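Local atomic coordinates of xylulose kinase (Bifidobacterium adolescentis ATCC 15703, PDB entry 3I8B), a protein that probably phosphorylates D-xylulose at the expense of ATP, yielding D-xylulose 5-phosphate, and binds a magnesium ion. Residues Thr5-Val10 with Gln468-Leu473; Lys18-Asp23 with Val30-Ala35. All coordinates share one frame; numbering follows the deposited sequence.

Contact 1: Thr5-Val10 with Gln468-Leu473; sequences TLVAGV and QAAWVL
V7 meets the helix with its CG1 branch, set anti to its own carbonyl carbon (chi1 -64°). T5 holds CG2 anti to its backbone N, which leaves the methyl to face L473 of the helix while OG1 lies beside that nitrogen. The contact is apolar throughout and has no hydrogen bond across it. T5 and L473 reach toward each other tip to tip, CG2 of T5 lying 3.6 Å from CD2 of L473. The same CD2 also lies 3.9 Å from CG1 of V7, which places this one leucine methyl against both the strand residue V7 and T5 just before the strand. V7 is the centre of the contact: its CG1 rests on the helix backbone, 3.8 Å from N of A470, and is 4.1 Å from CB of that residue. Beside it, CB of V7 lies 4.0 Å from CB of A469. With the small A469 and A470 next to V7, the strand comes close, and the two axes approach to 7.9 Å at 139° between their directions. A8 turns its own CB away and adds little more than its carbonyl oxygen beside A469. Around this patch T22 adjoins V7, S66 touches L473, and Q468 bonds through OE1 to the backbone of G271. A late helix, 460-474, reaching from the C-terminal family region onto the 3-2-1-4-5 sheet of the N-terminal one, is characteristic of the actin-like ATPase fold of FGGY kinases.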
loop_
_atom_site.group_PDB
_atom_site.type_symbol
_atom_site.label_atom_id
_atom_site.label_comp_id
_atom_site.label_asym_id
_atom_site.label_seq_id
_atom_site.Cartn_x
_atom_site.Cartn_y
_atom_site.Cartn_z
ATOM N N THR A 5 -6.750 -9.690 -28.614
ATOM C CA THR A 5 -5.967 -8.649 -27.952
ATOM C C THR A 5 -5.663 -9.017 -26.498
ATOM O O THR A 5 -6.563 -9.297 -25.717
ATOM C CB THR A 5 -6.691 -7.309 -28.010
ATOM O OG1 THR A 5 -7.100 -7.072 -29.359
ATOM C CG2 THR A 5 -5.759 -6.148 -27.560
ATOM N N LEU A 6 -4.378 -9.025 -26.164
ATOM C CA LEU A 6 -3.915 -9.432 -24.852
ATOM C C LEU A 6 -3.200 -8.260 -24.187
ATOM O O LEU A 6 -2.584 -7.439 -24.866
ATOM C CB LEU A 6 -2.931 -10.595 -24.992
ATOM C CG LEU A 6 -3.458 -11.937 -25.521
ATOM C CD1 LEU A 6 -2.319 -12.963 -25.593
ATOM C CD2 LEU A 6 -4.595 -12.454 -24.631
ATOM N N VAL A 7 -3.300 -8.188 -22.865
ATOM C CA VAL A 7 -2.467 -7.302 -22.064
ATOM C C VAL A 7 -1.748 -8.151 -21.016
ATOM O O VAL A 7 -2.009 -9.363 -20.877
ATOM C CB VAL A 7 -3.275 -6.170 -21.353
ATOM C CG1 VAL A 7 -3.916 -5.228 -22.369
ATOM C CG2 VAL A 7 -4.317 -6.756 -20.435
ATOM N N ALA A 8 -0.842 -7.523 -20.276
ATOM C CA ALA A 8 -0.119 -8.237 -19.235
ATOM C C ALA A 8 -0.088 -7.378 -17.990
ATOM O O ALA A 8 0.243 -6.192 -18.048
ATOM C CB ALA A 8 1.283 -8.569 -19.693
ATOM N N GLY A 9 -0.475 -7.975 -16.872
ATOM C CA GLY A 9 -0.384 -7.322 -15.582
ATOM C C GLY A 9 0.791 -7.944 -14.865
ATOM O O GLY A 9 0.867 -9.173 -14.709
ATOM N N VAL A 10 1.733 -7.099 -14.464
ATOM C CA VAL A 10 2.888 -7.549 -13.706
ATOM C C VAL A 10 2.714 -7.119 -12.261
ATOM O O VAL A 10 2.334 -5.968 -11.981
ATOM C CB VAL A 10 4.212 -6.978 -14.263
ATOM C CG1 VAL A 10 5.390 -7.525 -13.486
ATOM C CG2 VAL A 10 4.358 -7.309 -15.745
ATOM N N GLN A 468 -5.507 -1.941 -15.880
ATOM C CA GLN A 468 -5.046 -0.595 -16.190
ATOM C C GLN A 468 -4.424 -0.547 -17.575
ATOM O O GLN A 468 -4.606 0.424 -18.308
ATOM C CB GLN A 468 -4.046 -0.099 -15.142
ATOM C CG GLN A 468 -3.512 1.316 -15.419
ATOM C CD GLN A 468 -2.198 1.576 -14.682
ATOM O OE1 GLN A 468 -1.167 0.991 -15.013
ATOM N NE2 GLN A 468 -2.237 2.452 -13.674
ATOM N N ALA A 469 -3.681 -1.587 -17.929
ATOM C CA ALA A 469 -3.106 -1.662 -19.276
ATOM C C ALA A 469 -4.221 -1.756 -20.327
ATOM O O ALA A 469 -4.158 -1.103 -21.374
ATOM C CB ALA A 469 -2.157 -2.847 -19.392
ATOM N N ALA A 470 -5.242 -2.565 -20.047
ATOM C CA ALA A 470 -6.399 -2.648 -20.948
ATOM C C ALA A 470 -7.162 -1.312 -21.029
ATOM O O ALA A 470 -7.628 -0.895 -22.097
ATOM C CB ALA A 470 -7.316 -3.781 -20.539
ATOM N N TRP A 471 -7.271 -0.629 -19.904
ATOM C CA TRP A 471 -7.886 0.698 -19.859
ATOM C C TRP A 471 -7.159 1.690 -20.779
ATOM O O TRP A 471 -7.788 2.352 -21.617
ATOM C CB TRP A 471 -7.882 1.200 -18.411
ATOM C CG TRP A 471 -8.663 2.474 -18.139
ATOM C CD1 TRP A 471 -9.496 3.149 -18.994
ATOM C CD2 TRP A 471 -8.711 3.182 -16.892
ATOM N NE1 TRP A 471 -10.042 4.249 -18.356
ATOM C CE2 TRP A 471 -9.575 4.283 -17.063
ATOM C CE3 TRP A 471 -8.101 2.987 -15.649
ATOM C CZ2 TRP A 471 -9.840 5.192 -16.029
ATOM C CZ3 TRP A 471 -8.356 3.889 -14.628
ATOM C CH2 TRP A 471 -9.221 4.978 -14.824
ATOM N N VAL A 472 -5.842 1.786 -20.627
ATOM C CA VAL A 472 -5.026 2.675 -21.456
ATOM C C VAL A 472 -5.130 2.276 -22.939
ATOM O O VAL A 472 -5.353 3.116 -23.815
ATOM C CB VAL A 472 -3.531 2.665 -21.017
ATOM C CG1 VAL A 472 -2.696 3.497 -21.973
ATOM C CG2 VAL A 472 -3.392 3.185 -19.578
ATOM N N LEU A 473 -4.975 0.988 -23.210
ATOM C CA LEU A 473 -5.058 0.485 -24.573
ATOM C C LEU A 473 -6.392 0.822 -25.245
ATOM O O LEU A 473 -6.427 1.099 -26.441
ATOM C CB LEU A 473 -4.817 -1.027 -24.588
ATOM C CG LEU A 473 -4.908 -1.791 -25.912
ATOM C CD1 LEU A 473 -3.950 -1.233 -26.987
ATOM C CD2 LEU A 473 -4.641 -3.264 -25.668
#

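Contact 2: Lys18-Asp23 with Val30-Ala35; sequences KVRVTD and VRFGQA
V19 and G33 form the straightest backbone bond between the two antiparallel strands, N of V19 lying 2.8 Å from O of G33 at 165°, and the reverse bond, G33 N to V19 O, completes the pair. Toward the turn, O of V21 accepts two donors, V30 N at 2.9 Å and R31 N at 3.3 Å, while the return bond from V21 N to R31 O is weak; V30 and R31 opposite V21 make a classic beta bulge. A CA-H...O contact adds to these, CA of F32 standing 3.3 Å from O of V19. Among side chains, K18 and Q34 run side by side in the same direction, CE of K18 being 3.4 Å from NE2 of Q34. CG of K18 approaches CZ of F32 obliquely at 3.8 Å, and R20 CB sits at the ring's edge. NZ of K18 forms a salt bridge with OE1 of E459. An alanine in place of K18 would probably open a gap beside F32 and the Q34 amide and leave E459 without this partner. On the face of V19 and V21, CG1 of V21 lies over one face of the R31 guanidinium, 3.9 Å from NH2. This NH2 forms a salt bridge with D64 and a hydrogen bond with O of G61, and NE bonds to O of A59. Helix 46-58 packs on the V19 face, helix 460-474 meets R20 and T22 on the other, and strand 6-12 flanks 18-23.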
loop_
_atom_site.group_PDB
_atom_site.type_symbol
_atom_site.label_atom_id
_atom_site.label_comp_id
_atom_site.label_asym_id
_atom_site.label_seq_id
_atom_site.Cartn_x
_atom_site.Cartn_y
_atom_site.Cartn_z
ATOM N N LYS A 18 4.991 -11.802 -10.450
ATOM C CA LYS A 18 3.959 -12.557 -11.162
ATOM C C LYS A 18 3.668 -11.866 -12.480
ATOM O O LYS A 18 3.688 -10.635 -12.549
ATOM C CB LYS A 18 2.688 -12.653 -10.327
ATOM C CG LYS A 18 2.858 -13.537 -9.096
ATOM C CD LYS A 18 1.773 -13.274 -8.088
ATOM C CE LYS A 18 1.906 -14.218 -6.902
ATOM N NZ LYS A 18 1.039 -13.714 -5.805
ATOM N N VAL A 19 3.419 -12.654 -13.525
ATOM C CA VAL A 19 3.051 -12.100 -14.831
ATOM C C VAL A 19 1.742 -12.722 -15.308
ATOM O O VAL A 19 1.660 -13.929 -15.533
ATOM C CB VAL A 19 4.139 -12.339 -15.894
ATOM C CG1 VAL A 19 3.656 -11.849 -17.253
ATOM C CG2 VAL A 19 5.443 -11.632 -15.513
ATOM N N ARG A 20 0.709 -11.903 -15.439
ATOM C CA ARG A 20 -0.587 -12.406 -15.848
ATOM C C ARG A 20 -0.982 -11.922 -17.249
ATOM O O ARG A 20 -1.511 -10.820 -17.432
ATOM C CB ARG A 20 -1.646 -12.015 -14.832
ATOM C CG ARG A 20 -2.962 -12.777 -14.967
ATOM C CD ARG A 20 -3.970 -12.102 -14.069
ATOM N NE ARG A 20 -5.216 -12.825 -13.848
ATOM C CZ ARG A 20 -6.304 -12.703 -14.604
ATOM N NH1 ARG A 20 -6.288 -11.929 -15.682
ATOM N NH2 ARG A 20 -7.406 -13.372 -14.287
ATOM N N VAL A 21 -0.723 -12.753 -18.246
ATOM C CA VAL A 21 -1.169 -12.427 -19.593
ATOM C C VAL A 21 -2.689 -12.564 -19.622
ATOM O O VAL A 21 -3.243 -13.617 -19.267
ATOM C CB VAL A 21 -0.498 -13.325 -20.635
ATOM C CG1 VAL A 21 -0.972 -12.953 -22.041
ATOM C CG2 VAL A 21 1.025 -13.225 -20.519
ATOM N N THR A 22 -3.385 -11.505 -20.010
ATOM C CA THR A 22 -4.832 -11.547 -19.862
ATOM C C THR A 22 -5.596 -10.960 -21.040
ATOM O O THR A 22 -5.089 -10.104 -21.771
ATOM C CB THR A 22 -5.310 -10.953 -18.477
ATOM O OG1 THR A 22 -6.154 -9.812 -18.645
ATOM C CG2 THR A 22 -4.163 -10.606 -17.601
ATOM N N ASP A 23 -6.823 -11.441 -21.215
ATOM C CA ASP A 23 -7.699 -10.973 -22.284
ATOM C C ASP A 23 -8.131 -9.535 -22.016
ATOM O O ASP A 23 -8.723 -9.241 -20.976
ATOM C CB ASP A 23 -8.911 -11.895 -22.372
ATOM C CG ASP A 23 -9.804 -11.574 -23.548
ATOM O OD1 ASP A 23 -10.484 -10.532 -23.514
ATOM O OD2 ASP A 23 -9.823 -12.369 -24.502
ATOM N N VAL A 30 -5.074 -15.868 -19.457
ATOM C CA VAL A 30 -4.685 -16.580 -20.672
ATOM C C VAL A 30 -3.421 -17.373 -20.368
ATOM O O VAL A 30 -3.384 -18.580 -20.568
ATOM C CB VAL A 30 -4.493 -15.602 -21.853
ATOM C CG1 VAL A 30 -3.988 -16.320 -23.110
ATOM C CG2 VAL A 30 -5.808 -14.893 -22.151
ATOM N N ARG A 31 -2.399 -16.707 -19.839
ATOM C CA ARG A 31 -1.205 -17.409 -19.348
ATOM C C ARG A 31 -0.737 -16.775 -18.039
ATOM O O ARG A 31 -1.103 -15.640 -17.727
ATOM C CB ARG A 31 -0.074 -17.371 -20.374
ATOM C CG ARG A 31 -0.532 -17.690 -21.794
ATOM C CD ARG A 31 0.638 -17.856 -22.761
ATOM N NE ARG A 31 1.321 -16.595 -23.050
ATOM C CZ ARG A 31 1.017 -15.771 -24.057
ATOM N NH1 ARG A 31 0.015 -16.045 -24.896
ATOM N NH2 ARG A 31 1.717 -14.657 -24.220
ATOM N N PHE A 32 0.073 -17.503 -17.281
ATOM C CA PHE A 32 0.562 -17.015 -15.983
ATOM C C PHE A 32 1.955 -17.551 -15.712
ATOM O O PHE A 32 2.320 -18.629 -16.196
ATOM C CB PHE A 32 -0.393 -17.437 -14.872
ATOM C CG PHE A 32 -0.059 -16.857 -13.513
ATOM C CD1 PHE A 32 0.664 -17.596 -12.585
ATOM C CD2 PHE A 32 -0.520 -15.605 -13.150
ATOM C CE1 PHE A 32 0.960 -17.072 -11.331
ATOM C CE2 PHE A 32 -0.234 -15.073 -11.898
ATOM C CZ PHE A 32 0.505 -15.810 -10.989
ATOM N N GLY A 33 2.738 -16.794 -14.948
ATOM C CA GLY A 33 4.089 -17.199 -14.595
ATOM C C GLY A 33 4.549 -16.447 -13.358
ATOM O O GLY A 33 4.055 -15.353 -13.063
ATOM N N GLN A 34 5.496 -17.026 -12.627
ATOM C CA GLN A 34 5.875 -16.483 -11.327
ATOM C C GLN A 34 7.294 -16.924 -10.975
ATOM O O GLN A 34 7.714 -18.034 -11.328
ATOM C CB GLN A 34 4.873 -16.956 -10.256
ATOM C CG GLN A 34 5.240 -16.587 -8.811
ATOM C CD GLN A 34 4.202 -17.054 -7.794
ATOM O OE1 GLN A 34 4.523 -17.295 -6.629
ATOM N NE2 GLN A 34 2.955 -17.173 -8.229
ATOM N N ALA A 35 8.031 -16.050 -10.295
ATOM C CA ALA A 35 9.383 -16.364 -9.846
ATOM C C ALA A 35 9.655 -15.674 -8.519
ATOM O O ALA A 35 9.044 -14.650 -8.221
ATOM C CB ALA A 35 10.403 -15.937 -10.881
#

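Overall arrangement
Contact 1 and contact 2 build on the same five-stranded sheet, their centres 12 Å apart. Strands 6-12 and 16-23 are neighbours in it, joined by probable hydrogen bonds from T22 N to V7 O (2.7 Å) and from R20 N to G9 O (2.8 Å). Contact 1 is largely buried, with T5 and L473 at its more open end: a helix laid on an inner strand by apolar packing. Contact 2 is only partly buried; it pairs strand 16-23 with the outermost strand 29-36, mainly through backbone bonds. There K18 and R31 find charged partners outside the hairpin, while R20 bonds to G27 in its turn. Helix 460-474 is common to both, as a partner in contact 1 and a neighbour in contact 2.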